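Local coordinates for Lmo0812 protein (Listeria monocytogenes serovar 1/2a, PDB 4YF1) that possibly hydrolyses the 3'-diphosphate of guanosine 3',5'-bis(diphosphate), as an all-helical HD-domain protein, at residues 95-107 with 149-163. Numbering follows the deposited sequence.
Sequences WEERKAHTIEQVR and LQKWYNQGIKNNMEY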
ATOM      1  N   TRP A  95       5.634   8.334 -25.455  1.00 22.32           N
ATOM      2  CA  TRP A  95       4.629   8.936 -24.580  1.00 20.84           C
ATOM      3  C   TRP A  95       3.266   8.888 -25.233  1.00 20.96           C
ATOM      4  O   TRP A  95       2.295   8.392 -24.631  1.00 20.02           O
ATOM      5  CB  TRP A  95       5.007  10.387 -24.245  1.00 20.78           C
ATOM      6  CG  TRP A  95       4.176  11.096 -23.131  1.00 19.41           C
ATOM      7  CD1 TRP A  95       4.520  11.237 -21.801  1.00 19.22           C
ATOM      8  CD2 TRP A  95       2.952  11.805 -23.298  1.00 18.87           C
ATOM      9  NE1 TRP A  95       3.600  12.016 -21.156  1.00 19.13           N
ATOM     10  CE2 TRP A  95       2.608  12.351 -22.042  1.00 18.96           C
ATOM     11  CE3 TRP A  95       2.093  12.012 -24.383  1.00 18.83           C
ATOM     12  CZ2 TRP A  95       1.431  13.095 -21.848  1.00 19.25           C
ATOM     13  CZ3 TRP A  95       0.928  12.776 -24.193  1.00 19.07           C
ATOM     14  CH2 TRP A  95       0.618  13.314 -22.954  1.00 19.28           C
ATOM     15  N   GLU A  96       3.184   9.311 -26.489  1.00 22.27           N
ATOM     16  CA  GLU A  96       1.887   9.272 -27.203  1.00 22.85           C
ATOM     17  C   GLU A  96       1.271   7.835 -27.261  1.00 22.13           C
ATOM     18  O   GLU A  96       0.053   7.668 -27.119  1.00 20.16           O
ATOM     19  CB  GLU A  96       2.054   9.815 -28.597  1.00 25.31           C
ATOM     20  CG  GLU A  96       2.202  11.323 -28.642  1.00 26.96           C
ATOM     21  CD  GLU A  96       2.668  11.787 -30.007  1.00 28.82           C
ATOM     22  OE1 GLU A  96       3.811  11.452 -30.374  1.00 29.27           O
ATOM     23  OE2 GLU A  96       1.887  12.447 -30.709  1.00 30.48           O
ATOM     24  N   GLU A  97       2.120   6.835 -27.447  1.00 22.95           N
ATOM     25  CA  GLU A  97       1.633   5.465 -27.551  1.00 24.33           C
ATOM     26  C   GLU A  97       1.191   4.969 -26.167  1.00 21.97           C
ATOM     27  O   GLU A  97       0.143   4.343 -26.045  1.00 22.43           O
ATOM     28  CB  GLU A  97       2.661   4.542 -28.240  1.00 27.55           C
ATOM     29  CG  GLU A  97       2.799   4.855 -29.737  1.00 32.07           C
ATOM     30  CD  GLU A  97       3.766   3.950 -30.501  1.00 37.69           C
ATOM     31  OE1 GLU A  97       4.232   2.904 -29.982  1.00 39.53           O
ATOM     32  OE2 GLU A  97       4.080   4.303 -31.665  1.00 45.42           O
ATOM     33  N   ARG A  98       1.990   5.245 -25.138  1.00 21.32           N
ATOM     34  CA  ARG A  98       1.645   4.823 -23.755  1.00 21.05           C
ATOM     35  C   ARG A  98       0.323   5.436 -23.336  1.00 19.86           C
ATOM     36  O   ARG A  98      -0.546   4.806 -22.748  1.00 18.02           O
ATOM     37  CB  ARG A  98       2.749   5.248 -22.783  1.00 22.23           C
ATOM     38  CG  ARG A  98       4.049   4.479 -22.953  1.00 24.09           C
ATOM     39  CD  ARG A  98       5.127   4.844 -21.948  1.00 25.82           C
ATOM     40  NE  ARG A  98       5.926   6.030 -22.331  1.00 27.16           N
ATOM     41  CZ  ARG A  98       6.047   7.171 -21.651  1.00 28.93           C
ATOM     42  NH1 ARG A  98       6.840   8.133 -22.138  1.00 30.24           N
ATOM     43  NH2 ARG A  98       5.442   7.383 -20.487  1.00 29.69           N
ATOM     44  N   LYS A  99       0.166   6.705 -23.674  1.00 18.77           N
ATOM     45  CA  LYS A  99      -1.041   7.422 -23.332  1.00 19.15           C
ATOM     46  C   LYS A  99      -2.254   6.954 -24.097  1.00 19.36           C
ATOM     47  O   LYS A  99      -3.338   6.803 -23.504  1.00 19.43           O
ATOM     48  CB  LYS A  99      -0.802   8.946 -23.472  1.00 19.75           C
ATOM     49  CG  LYS A  99      -0.257   9.547 -22.200  1.00 20.72           C
ATOM     50  CD  LYS A  99       0.769   8.762 -21.403  1.00 21.18           C
ATOM     51  CE  LYS A  99       0.822   9.309 -20.008  1.00 22.49           C
ATOM     52  NZ  LYS A  99       1.885   8.786 -19.110  1.00 23.36           N
ATOM     53  N   ALA A 100      -2.087   6.642 -25.377  1.00 19.54           N
ATOM     54  CA  ALA A 100      -3.219   6.130 -26.138  1.00 19.64           C
ATOM     55  C   ALA A 100      -3.669   4.766 -25.548  1.00 19.41           C
ATOM     56  O   ALA A 100      -4.884   4.441 -25.527  1.00 18.87           O
ATOM     57  CB  ALA A 100      -2.832   5.955 -27.594  1.00 20.66           C
ATOM     58  N   HIS A 101      -2.697   3.978 -25.106  1.00 18.93           N
ATOM     59  CA  HIS A 101      -3.033   2.668 -24.559  1.00 19.35           C
ATOM     60  C   HIS A 101      -3.799   2.819 -23.244  1.00 18.27           C
ATOM     61  O   HIS A 101      -4.699   2.024 -22.948  1.00 18.93           O
ATOM     62  CB  HIS A 101      -1.820   1.765 -24.402  1.00 20.36           C
ATOM     63  CG  HIS A 101      -1.182   1.380 -25.699  1.00 21.41           C
ATOM     64  ND1 HIS A 101       0.150   1.044 -25.798  1.00 23.16           N
ATOM     65  CD2 HIS A 101      -1.663   1.377 -26.959  1.00 22.20           C
ATOM     66  CE1 HIS A 101       0.447   0.794 -27.057  1.00 23.99           C
ATOM     67  NE2 HIS A 101      -0.632   1.007 -27.785  1.00 24.18           N
ATOM     68  N   THR A 102      -3.461   3.834 -22.464  1.00 17.24           N
ATOM     69  CA  THR A 102      -4.193   4.095 -21.205  1.00 16.81           C
ATOM     70  C   THR A 102      -5.642   4.549 -21.467  1.00 16.71           C
ATOM     71  O   THR A 102      -6.592   4.098 -20.761  1.00 17.20           O
ATOM     72  CB  THR A 102      -3.411   5.022 -20.304  1.00 16.59           C
ATOM     73  OG1 THR A 102      -2.214   4.352 -19.928  1.00 16.46           O
ATOM     74  CG2 THR A 102      -4.182   5.407 -19.049  1.00 16.73           C
ATOM     75  N   ILE A 103      -5.845   5.379 -22.485  1.00 16.08           N
ATOM     76  CA  ILE A 103      -7.198   5.804 -22.876  1.00 16.50           C
ATOM     77  C   ILE A 103      -8.056   4.592 -23.287  1.00 17.19           C
ATOM     78  O   ILE A 103      -9.211   4.461 -22.801  1.00 17.66           O
ATOM     79  CB  ILE A 103      -7.153   6.871 -23.990  1.00 16.87           C
ATOM     80  CG1 ILE A 103      -6.539   8.140 -23.402  1.00 17.19           C
ATOM     81  CG2 ILE A 103      -8.543   7.147 -24.569  1.00 17.46           C
ATOM     82  CD1 ILE A 103      -6.108   9.164 -24.458  1.00 18.35           C
ATOM     83  N   GLU A 104      -7.481   3.668 -24.076  1.00 17.39           N
ATOM     84  CA  GLU A 104      -8.215   2.471 -24.476  1.00 18.15           C
ATOM     85  C   GLU A 104      -8.581   1.637 -23.229  1.00 17.67           C
ATOM     86  O   GLU A 104      -9.691   1.090 -23.139  1.00 17.29           O
ATOM     87  CB  GLU A 104      -7.414   1.594 -25.491  1.00 19.68           C
ATOM     88  CG  GLU A 104      -8.109   0.247 -25.850  1.00 21.56           C
ATOM     89  CD  GLU A 104      -7.281  -0.705 -26.737  1.00 23.36           C
ATOM     90  OE1 GLU A 104      -6.096  -0.415 -27.043  1.00 25.30           O
ATOM     91  OE2 GLU A 104      -7.830  -1.742 -27.159  1.00 24.31           O
ATOM     92  N   GLN A 105      -7.637   1.530 -22.293  1.00 17.27           N
ATOM     93  CA  GLN A 105      -7.867   0.757 -21.074  1.00 17.59           C
ATOM     94  C   GLN A 105      -8.951   1.395 -20.160  1.00 17.63           C
ATOM     95  O   GLN A 105      -9.806   0.655 -19.586  1.00 17.45           O
ATOM     96  CB  GLN A 105      -6.547   0.532 -20.353  1.00 18.08           C
ATOM     97  CG  GLN A 105      -6.627  -0.189 -19.038  1.00 18.76           C
ATOM     98  CD  GLN A 105      -6.941  -1.641 -19.198  1.00 20.44           C
ATOM     99  OE1 GLN A 105      -7.009  -2.184 -20.304  1.00 20.60           O
ATOM    100  NE2 GLN A 105      -7.094  -2.292 -18.073  1.00 21.37           N
ATOM    101  N   VAL A 106      -8.961   2.727 -20.054  1.00 16.66           N
ATOM    102  CA  VAL A 106      -9.978   3.397 -19.257  1.00 17.47           C
ATOM    103  C   VAL A 106     -11.325   3.281 -19.950  1.00 17.71           C
ATOM    104  O   VAL A 106     -12.365   3.241 -19.270  1.00 18.95           O
ATOM    105  CB  VAL A 106      -9.626   4.844 -18.863  1.00 17.59           C
ATOM    106  CG1 VAL A 106     -10.092   5.825 -19.924  1.00 17.74           C
ATOM    107  CG2 VAL A 106     -10.252   5.228 -17.513  1.00 18.16           C
ATOM    108  N   ARG A 107     -11.328   3.089 -21.271  1.00 17.51           N
ATOM    109  CA  ARG A 107     -12.610   2.901 -21.955  1.00 18.45           C
ATOM    110  C   ARG A 107     -13.194   1.501 -21.727  1.00 18.72           C
ATOM    111  O   ARG A 107     -14.376   1.365 -21.450  1.00 19.59           O
ATOM    112  CB  ARG A 107     -12.458   3.103 -23.443  1.00 19.54           C
ATOM    113  CG  ARG A 107     -13.723   2.918 -24.258  1.00 20.98           C
ATOM    114  CD  ARG A 107     -13.449   2.903 -25.758  1.00 22.27           C
ATOM    115  NE  ARG A 107     -12.769   4.112 -26.171  1.00 23.63           N
ATOM    116  CZ  ARG A 107     -11.601   4.218 -26.797  1.00 23.83           C
ATOM    117  NH1 ARG A 107     -11.162   5.437 -27.060  1.00 25.57           N
ATOM    118  NH2 ARG A 107     -10.907   3.168 -27.255  1.00 24.19           N
ATOM    119  N   LEU A 149      -0.752  18.139 -25.908  1.00 25.29           N
ATOM    120  CA  LEU A 149      -0.676  16.721 -25.611  1.00 25.42           C
ATOM    121  C   LEU A 149      -1.301  16.390 -24.257  1.00 23.93           C
ATOM    122  O   LEU A 149      -2.025  15.378 -24.137  1.00 24.29           O
ATOM    123  CB  LEU A 149       0.776  16.215 -25.683  1.00 26.28           C
ATOM    124  CG  LEU A 149       1.312  15.863 -27.073  1.00 27.03           C
ATOM    125  CD1 LEU A 149       2.772  15.431 -26.965  1.00 27.97           C
ATOM    126  CD2 LEU A 149       0.485  14.756 -27.732  1.00 26.42           C
ATOM    127  N   GLN A 150      -1.015  17.207 -23.247  1.00 23.88           N
ATOM    128  CA  GLN A 150      -1.620  17.025 -21.923  1.00 23.99           C
ATOM    129  C   GLN A 150      -3.123  17.216 -21.956  1.00 23.90           C
ATOM    130  O   GLN A 150      -3.861  16.489 -21.269  1.00 22.60           O
ATOM    131  CB  GLN A 150      -0.959  17.896 -20.860  1.00 24.58           C
ATOM    132  CG  GLN A 150       0.429  17.404 -20.492  1.00 25.36           C
ATOM    133  CD  GLN A 150       0.432  16.132 -19.665  1.00 25.73           C
ATOM    134  OE1 GLN A 150      -0.604  15.519 -19.446  1.00 27.79           O
ATOM    135  NE2 GLN A 150       1.607  15.699 -19.252  1.00 25.96           N
ATOM    136  N   LYS A 151      -3.590  18.156 -22.763  1.00 24.55           N
ATOM    137  CA  LYS A 151      -5.024  18.337 -22.941  1.00 25.28           C
ATOM    138  C   LYS A 151      -5.671  17.140 -23.611  1.00 24.30           C
ATOM    139  O   LYS A 151      -6.710  16.616 -23.117  1.00 22.46           O
ATOM    140  CB  LYS A 151      -5.287  19.559 -23.761  1.00 27.71           C
ATOM    141  CG  LYS A 151      -6.743  19.853 -24.077  1.00 29.95           C
ATOM    142  CD  LYS A 151      -6.809  21.307 -24.559  1.00 33.22           C
ATOM    143  CE  LYS A 151      -8.188  21.742 -24.996  1.00 36.55           C
ATOM    144  NZ  LYS A 151      -8.499  21.294 -26.380  1.00 39.35           N
ATOM    145  N   TRP A 152      -5.034  16.671 -24.696  1.00 22.91           N
ATOM    146  CA  TRP A 152      -5.537  15.522 -25.437  1.00 22.28           C
ATOM    147  C   TRP A 152      -5.659  14.316 -24.507  1.00 20.76           C
ATOM    148  O   TRP A 152      -6.642  13.596 -24.555  1.00 20.53           O
ATOM    149  CB  TRP A 152      -4.630  15.187 -26.627  1.00 22.57           C
ATOM    150  CG  TRP A 152      -4.786  13.781 -27.153  1.00 22.34           C
ATOM    151  CD1 TRP A 152      -5.752  13.305 -27.999  1.00 22.65           C
ATOM    152  CD2 TRP A 152      -3.944  12.666 -26.837  1.00 21.44           C
ATOM    153  NE1 TRP A 152      -5.544  11.960 -28.231  1.00 21.91           N
ATOM    154  CE2 TRP A 152      -4.446  11.552 -27.526  1.00 21.49           C
ATOM    155  CE3 TRP A 152      -2.808  12.510 -26.038  1.00 21.24           C
ATOM    156  CZ2 TRP A 152      -3.854  10.299 -27.438  1.00 21.61           C
ATOM    157  CZ3 TRP A 152      -2.204  11.259 -25.958  1.00 21.78           C
ATOM    158  CH2 TRP A 152      -2.729  10.173 -26.657  1.00 21.55           C
ATOM    159  N   TYR A 153      -4.643  14.116 -23.681  1.00 20.59           N
ATOM    160  CA  TYR A 153      -4.583  12.960 -22.765  1.00 20.44           C
ATOM    161  C   TYR A 153      -5.673  12.970 -21.686  1.00 20.02           C
ATOM    162  O   TYR A 153      -6.454  12.007 -21.557  1.00 19.30           O
ATOM    163  CB  TYR A 153      -3.178  12.900 -22.145  1.00 21.28           C
ATOM    164  CG  TYR A 153      -2.981  11.828 -21.110  1.00 22.60           C
ATOM    165  CD1 TYR A 153      -3.497  10.557 -21.305  1.00 23.17           C
ATOM    166  CD2 TYR A 153      -2.195  12.049 -19.967  1.00 24.15           C
ATOM    167  CE1 TYR A 153      -3.308   9.562 -20.371  1.00 24.23           C
ATOM    168  CE2 TYR A 153      -1.988  11.031 -19.027  1.00 24.43           C
ATOM    169  CZ  TYR A 153      -2.551   9.803 -19.240  1.00 24.91           C
ATOM    170  OH  TYR A 153      -2.340   8.739 -18.358  1.00 27.18           O
ATOM    171  N   ASN A 154      -5.742  14.069 -20.942  1.00 20.21           N
ATOM    172  CA  ASN A 154      -6.704  14.218 -19.853  1.00 20.52           C
ATOM    173  C   ASN A 154      -8.145  14.261 -20.353  1.00 20.64           C
ATOM    174  O   ASN A 154      -9.051  13.607 -19.758  1.00 20.23           O
ATOM    175  CB  ASN A 154      -6.311  15.416 -18.988  1.00 20.93           C
ATOM    176  CG  ASN A 154      -5.056  15.143 -18.182  1.00 21.09           C
ATOM    177  OD1 ASN A 154      -3.921  15.579 -18.521  1.00 20.63           O
ATOM    178  ND2 ASN A 154      -5.217  14.373 -17.157  1.00 19.35           N
ATOM    179  N   GLN A 155      -8.365  14.925 -21.491  1.00 20.55           N
ATOM    180  CA  GLN A 155      -9.704  14.918 -22.097  1.00 20.90           C
ATOM    181  C   GLN A 155     -10.048  13.497 -22.539  1.00 20.70           C
ATOM    182  O   GLN A 155     -11.223  13.049 -22.376  1.00 20.00           O
ATOM    183  CB  GLN A 155      -9.810  15.926 -23.246  1.00 22.03           C
ATOM    184  CG  GLN A 155      -9.927  17.307 -22.692  1.00 22.85           C
ATOM    185  CD  GLN A 155     -10.127  18.360 -23.764  1.00 24.04           C
ATOM    186  OE1 GLN A 155      -9.941  18.122 -24.965  1.00 24.33           O
ATOM    187  NE2 GLN A 155     -10.552  19.496 -23.338  1.00 24.88           N
ATOM    188  N   GLY A 156      -9.046  12.758 -23.036  1.00 20.08           N
ATOM    189  CA  GLY A 156      -9.264  11.356 -23.422  1.00 19.67           C
ATOM    190  C   GLY A 156      -9.743  10.476 -22.242  1.00 19.42           C
ATOM    191  O   GLY A 156     -10.676   9.654 -22.403  1.00 18.94           O
ATOM    192  N   ILE A 157      -9.097  10.620 -21.084  1.00 19.12           N
ATOM    193  CA  ILE A 157      -9.499   9.863 -19.882  1.00 19.46           C
ATOM    194  C   ILE A 157     -10.912  10.305 -19.503  1.00 20.09           C
ATOM    195  O   ILE A 157     -11.827   9.479 -19.368  1.00 20.19           O
ATOM    196  CB  ILE A 157      -8.540  10.089 -18.682  1.00 19.23           C
ATOM    197  CG1 ILE A 157      -7.089   9.632 -18.997  1.00 19.22           C
ATOM    198  CG2 ILE A 157      -9.065   9.351 -17.442  1.00 19.54           C
ATOM    199  CD1 ILE A 157      -6.958   8.204 -19.458  1.00 18.98           C
ATOM    200  N   LYS A 158     -11.097  11.626 -19.374  1.00 20.58           N
ATOM    201  CA  LYS A 158     -12.397  12.162 -19.002  1.00 22.14           C
ATOM    202  C   LYS A 158     -13.531  11.692 -19.918  1.00 22.32           C
ATOM    203  O   LYS A 158     -14.599  11.267 -19.429  1.00 21.40           O
ATOM    204  CB  LYS A 158     -12.368  13.688 -18.870  1.00 24.30           C
ATOM    205  CG  LYS A 158     -13.740  14.330 -18.824  1.00 27.16           C
ATOM    206  CD  LYS A 158     -13.604  15.834 -18.885  1.00 30.48           C
ATOM    207  CE  LYS A 158     -14.835  16.470 -19.495  1.00 34.02           C
ATOM    208  NZ  LYS A 158     -14.972  16.123 -20.948  1.00 34.76           N
ATOM    209  N   ASN A 159     -13.304  11.704 -21.229  1.00 21.71           N
ATOM    210  CA  ASN A 159     -14.356  11.311 -22.178  1.00 22.30           C
ATOM    211  C   ASN A 159     -14.555   9.818 -22.374  1.00 21.28           C
ATOM    212  O   ASN A 159     -15.486   9.429 -23.052  1.00 22.23           O
ATOM    213  CB  ASN A 159     -14.114  11.992 -23.528  1.00 24.16           C
ATOM    214  CG  ASN A 159     -14.301  13.486 -23.430  1.00 25.27           C
ATOM    215  OD1 ASN A 159     -15.070  13.945 -22.590  1.00 26.93           O
ATOM    216  ND2 ASN A 159     -13.582  14.251 -24.234  1.00 27.10           N
ATOM    217  N   ASN A 160     -13.693   9.000 -21.791  1.00 19.74           N
ATOM    218  CA  ASN A 160     -13.811   7.545 -21.951  1.00 19.96           C
ATOM    219  C   ASN A 160     -14.046   6.787 -20.644  1.00 19.81           C
ATOM    220  O   ASN A 160     -14.570   5.656 -20.677  1.00 20.63           O
ATOM    221  CB  ASN A 160     -12.574   7.018 -22.681  1.00 19.43           C
ATOM    222  CG  ASN A 160     -12.616   7.320 -24.168  1.00 19.67           C
ATOM    223  OD1 ASN A 160     -13.282   6.629 -24.926  1.00 20.27           O
ATOM    224  ND2 ASN A 160     -11.918   8.373 -24.590  1.00 19.27           N
HETATM  225  N   MSE A 161     -13.771   7.430 -19.510  1.00 19.44           N
HETATM  226  CA  MSE A 161     -13.874   6.740 -18.196  1.00 19.63           C
HETATM  227  C   MSE A 161     -15.259   6.199 -17.872  1.00 20.96           C
HETATM  228  O   MSE A 161     -15.362   5.180 -17.175  1.00 21.22           O
HETATM  229  CB  MSE A 161     -13.343   7.609 -17.069  1.00 19.11           C
HETATM  230  CG  MSE A 161     -14.221   8.847 -16.873  1.00 19.87           C
HETATM  231 SE   MSE A 161     -13.455  10.053 -15.543  1.00 19.80          SE
HETATM  232  CE  MSE A 161     -14.897  11.354 -15.634  1.00 20.40           C
ATOM    233  N   GLU A 162     -16.322   6.841 -18.366  1.00 22.37           N
ATOM    234  CA  GLU A 162     -17.710   6.339 -18.092  1.00 24.98           C
ATOM    235  C   GLU A 162     -18.253   5.290 -19.067  1.00 24.48           C
ATOM    236  O   GLU A 162     -19.299   4.663 -18.794  1.00 25.34           O
ATOM    237  CB  GLU A 162     -18.698   7.507 -18.026  1.00 27.28           C
ATOM    238  CG  GLU A 162     -18.371   8.480 -16.904  1.00 29.94           C
ATOM    239  CD  GLU A 162     -19.452   9.524 -16.678  1.00 34.72           C
ATOM    240  OE1 GLU A 162     -20.423   9.598 -17.472  1.00 39.28           O
ATOM    241  OE2 GLU A 162     -19.338  10.253 -15.676  1.00 38.72           O
ATOM    242  N   TYR A 163     -17.524   5.023 -20.133  1.00 23.91           N
ATOM    243  CA  TYR A 163     -17.972   4.106 -21.167  1.00 25.01           C
ATOM    244  C   TYR A 163     -18.289   2.713 -20.607  1.00 24.76           C
ATOM    245  O   TYR A 163     -17.455   2.089 -19.959  1.00 23.12           O
ATOM    246  CB  TYR A 163     -16.940   3.969 -22.281  1.00 26.24           C
ATOM    247  CG  TYR A 163     -17.478   3.188 -23.475  1.00 28.23           C
ATOM    248  CD1 TYR A 163     -18.342   3.800 -24.390  1.00 30.52           C
ATOM    249  CD2 TYR A 163     -17.141   1.851 -23.683  1.00 28.72           C
ATOM    250  CE1 TYR A 163     -18.872   3.095 -25.475  1.00 32.36           C
ATOM    251  CE2 TYR A 163     -17.652   1.138 -24.771  1.00 30.70           C
ATOM    252  CZ  TYR A 163     -18.516   1.769 -25.659  1.00 32.21           C
ATOM    253  OH  TYR A 163     -19.044   1.090 -26.724  1.00 34.99           O
TER
HETATM  254  O   HOH W   1      -0.893   6.108 -18.624  1.00 42.93           O
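The ring of Tyr153 carries the aliphatic chain of Lys99 on one face: CG of Lys99 lies over the ring centre, 3.5 Å from the centroid, in a CH-pi contact. The lysine bends at chi2, which lays its chain across the phenol and brings CE to 3.4 Å from CE2 of Tyr153, while NZ goes on to a salt bridge with Glu89. Ile103 CD1 and Thr102 CG2 meet the same ring at its edge, and Tyr153 is buried as a knob in a hole made by Trp95, Lys99, Thr102 and Ile103. One water joins Tyr153 OH to Thr102 OG1. Trp95 has Lys99 CG over one face, near the rim, and Leu149 O at its edge, in plane; its six-membered ring is turned 73° from the plane of Tyr153. Trp95 CZ3 comes 3.9 Å from Trp152 CZ3, near the plane of the Trp152 ring. Trp152 has Ile103 CD1 over one face, 4.2 Å from the six-membered ring centroid. Ile103 is the knob from the other helix, seated among Trp152, Gly156, Ile157 and Asn160; Gly156 has no side chain, and Ile103 CD1 packs close against its CA.

Farther along, Val106 packs on Ile157 CD1 and on CB of Met161, a selenomethionine. Arg107 then grips Asn160: NE donates to OD1 at 2.9 Å, from above the carbonyl plane, and NH1 adds a weak bond to the same oxygen. The amide is held through its nitrogen as well, ND2 giving a straight bond (164°) to Gly156 O, in plane and on a lone pair.

Segments 95-107 and 149-160 run nearly parallel, their axes 13° apart and 8.7 Å at closest approach; this knobs-into-holes packing joins helix 95-108 to helix 147-160 in the all-helical bundle of an HD-domain protein.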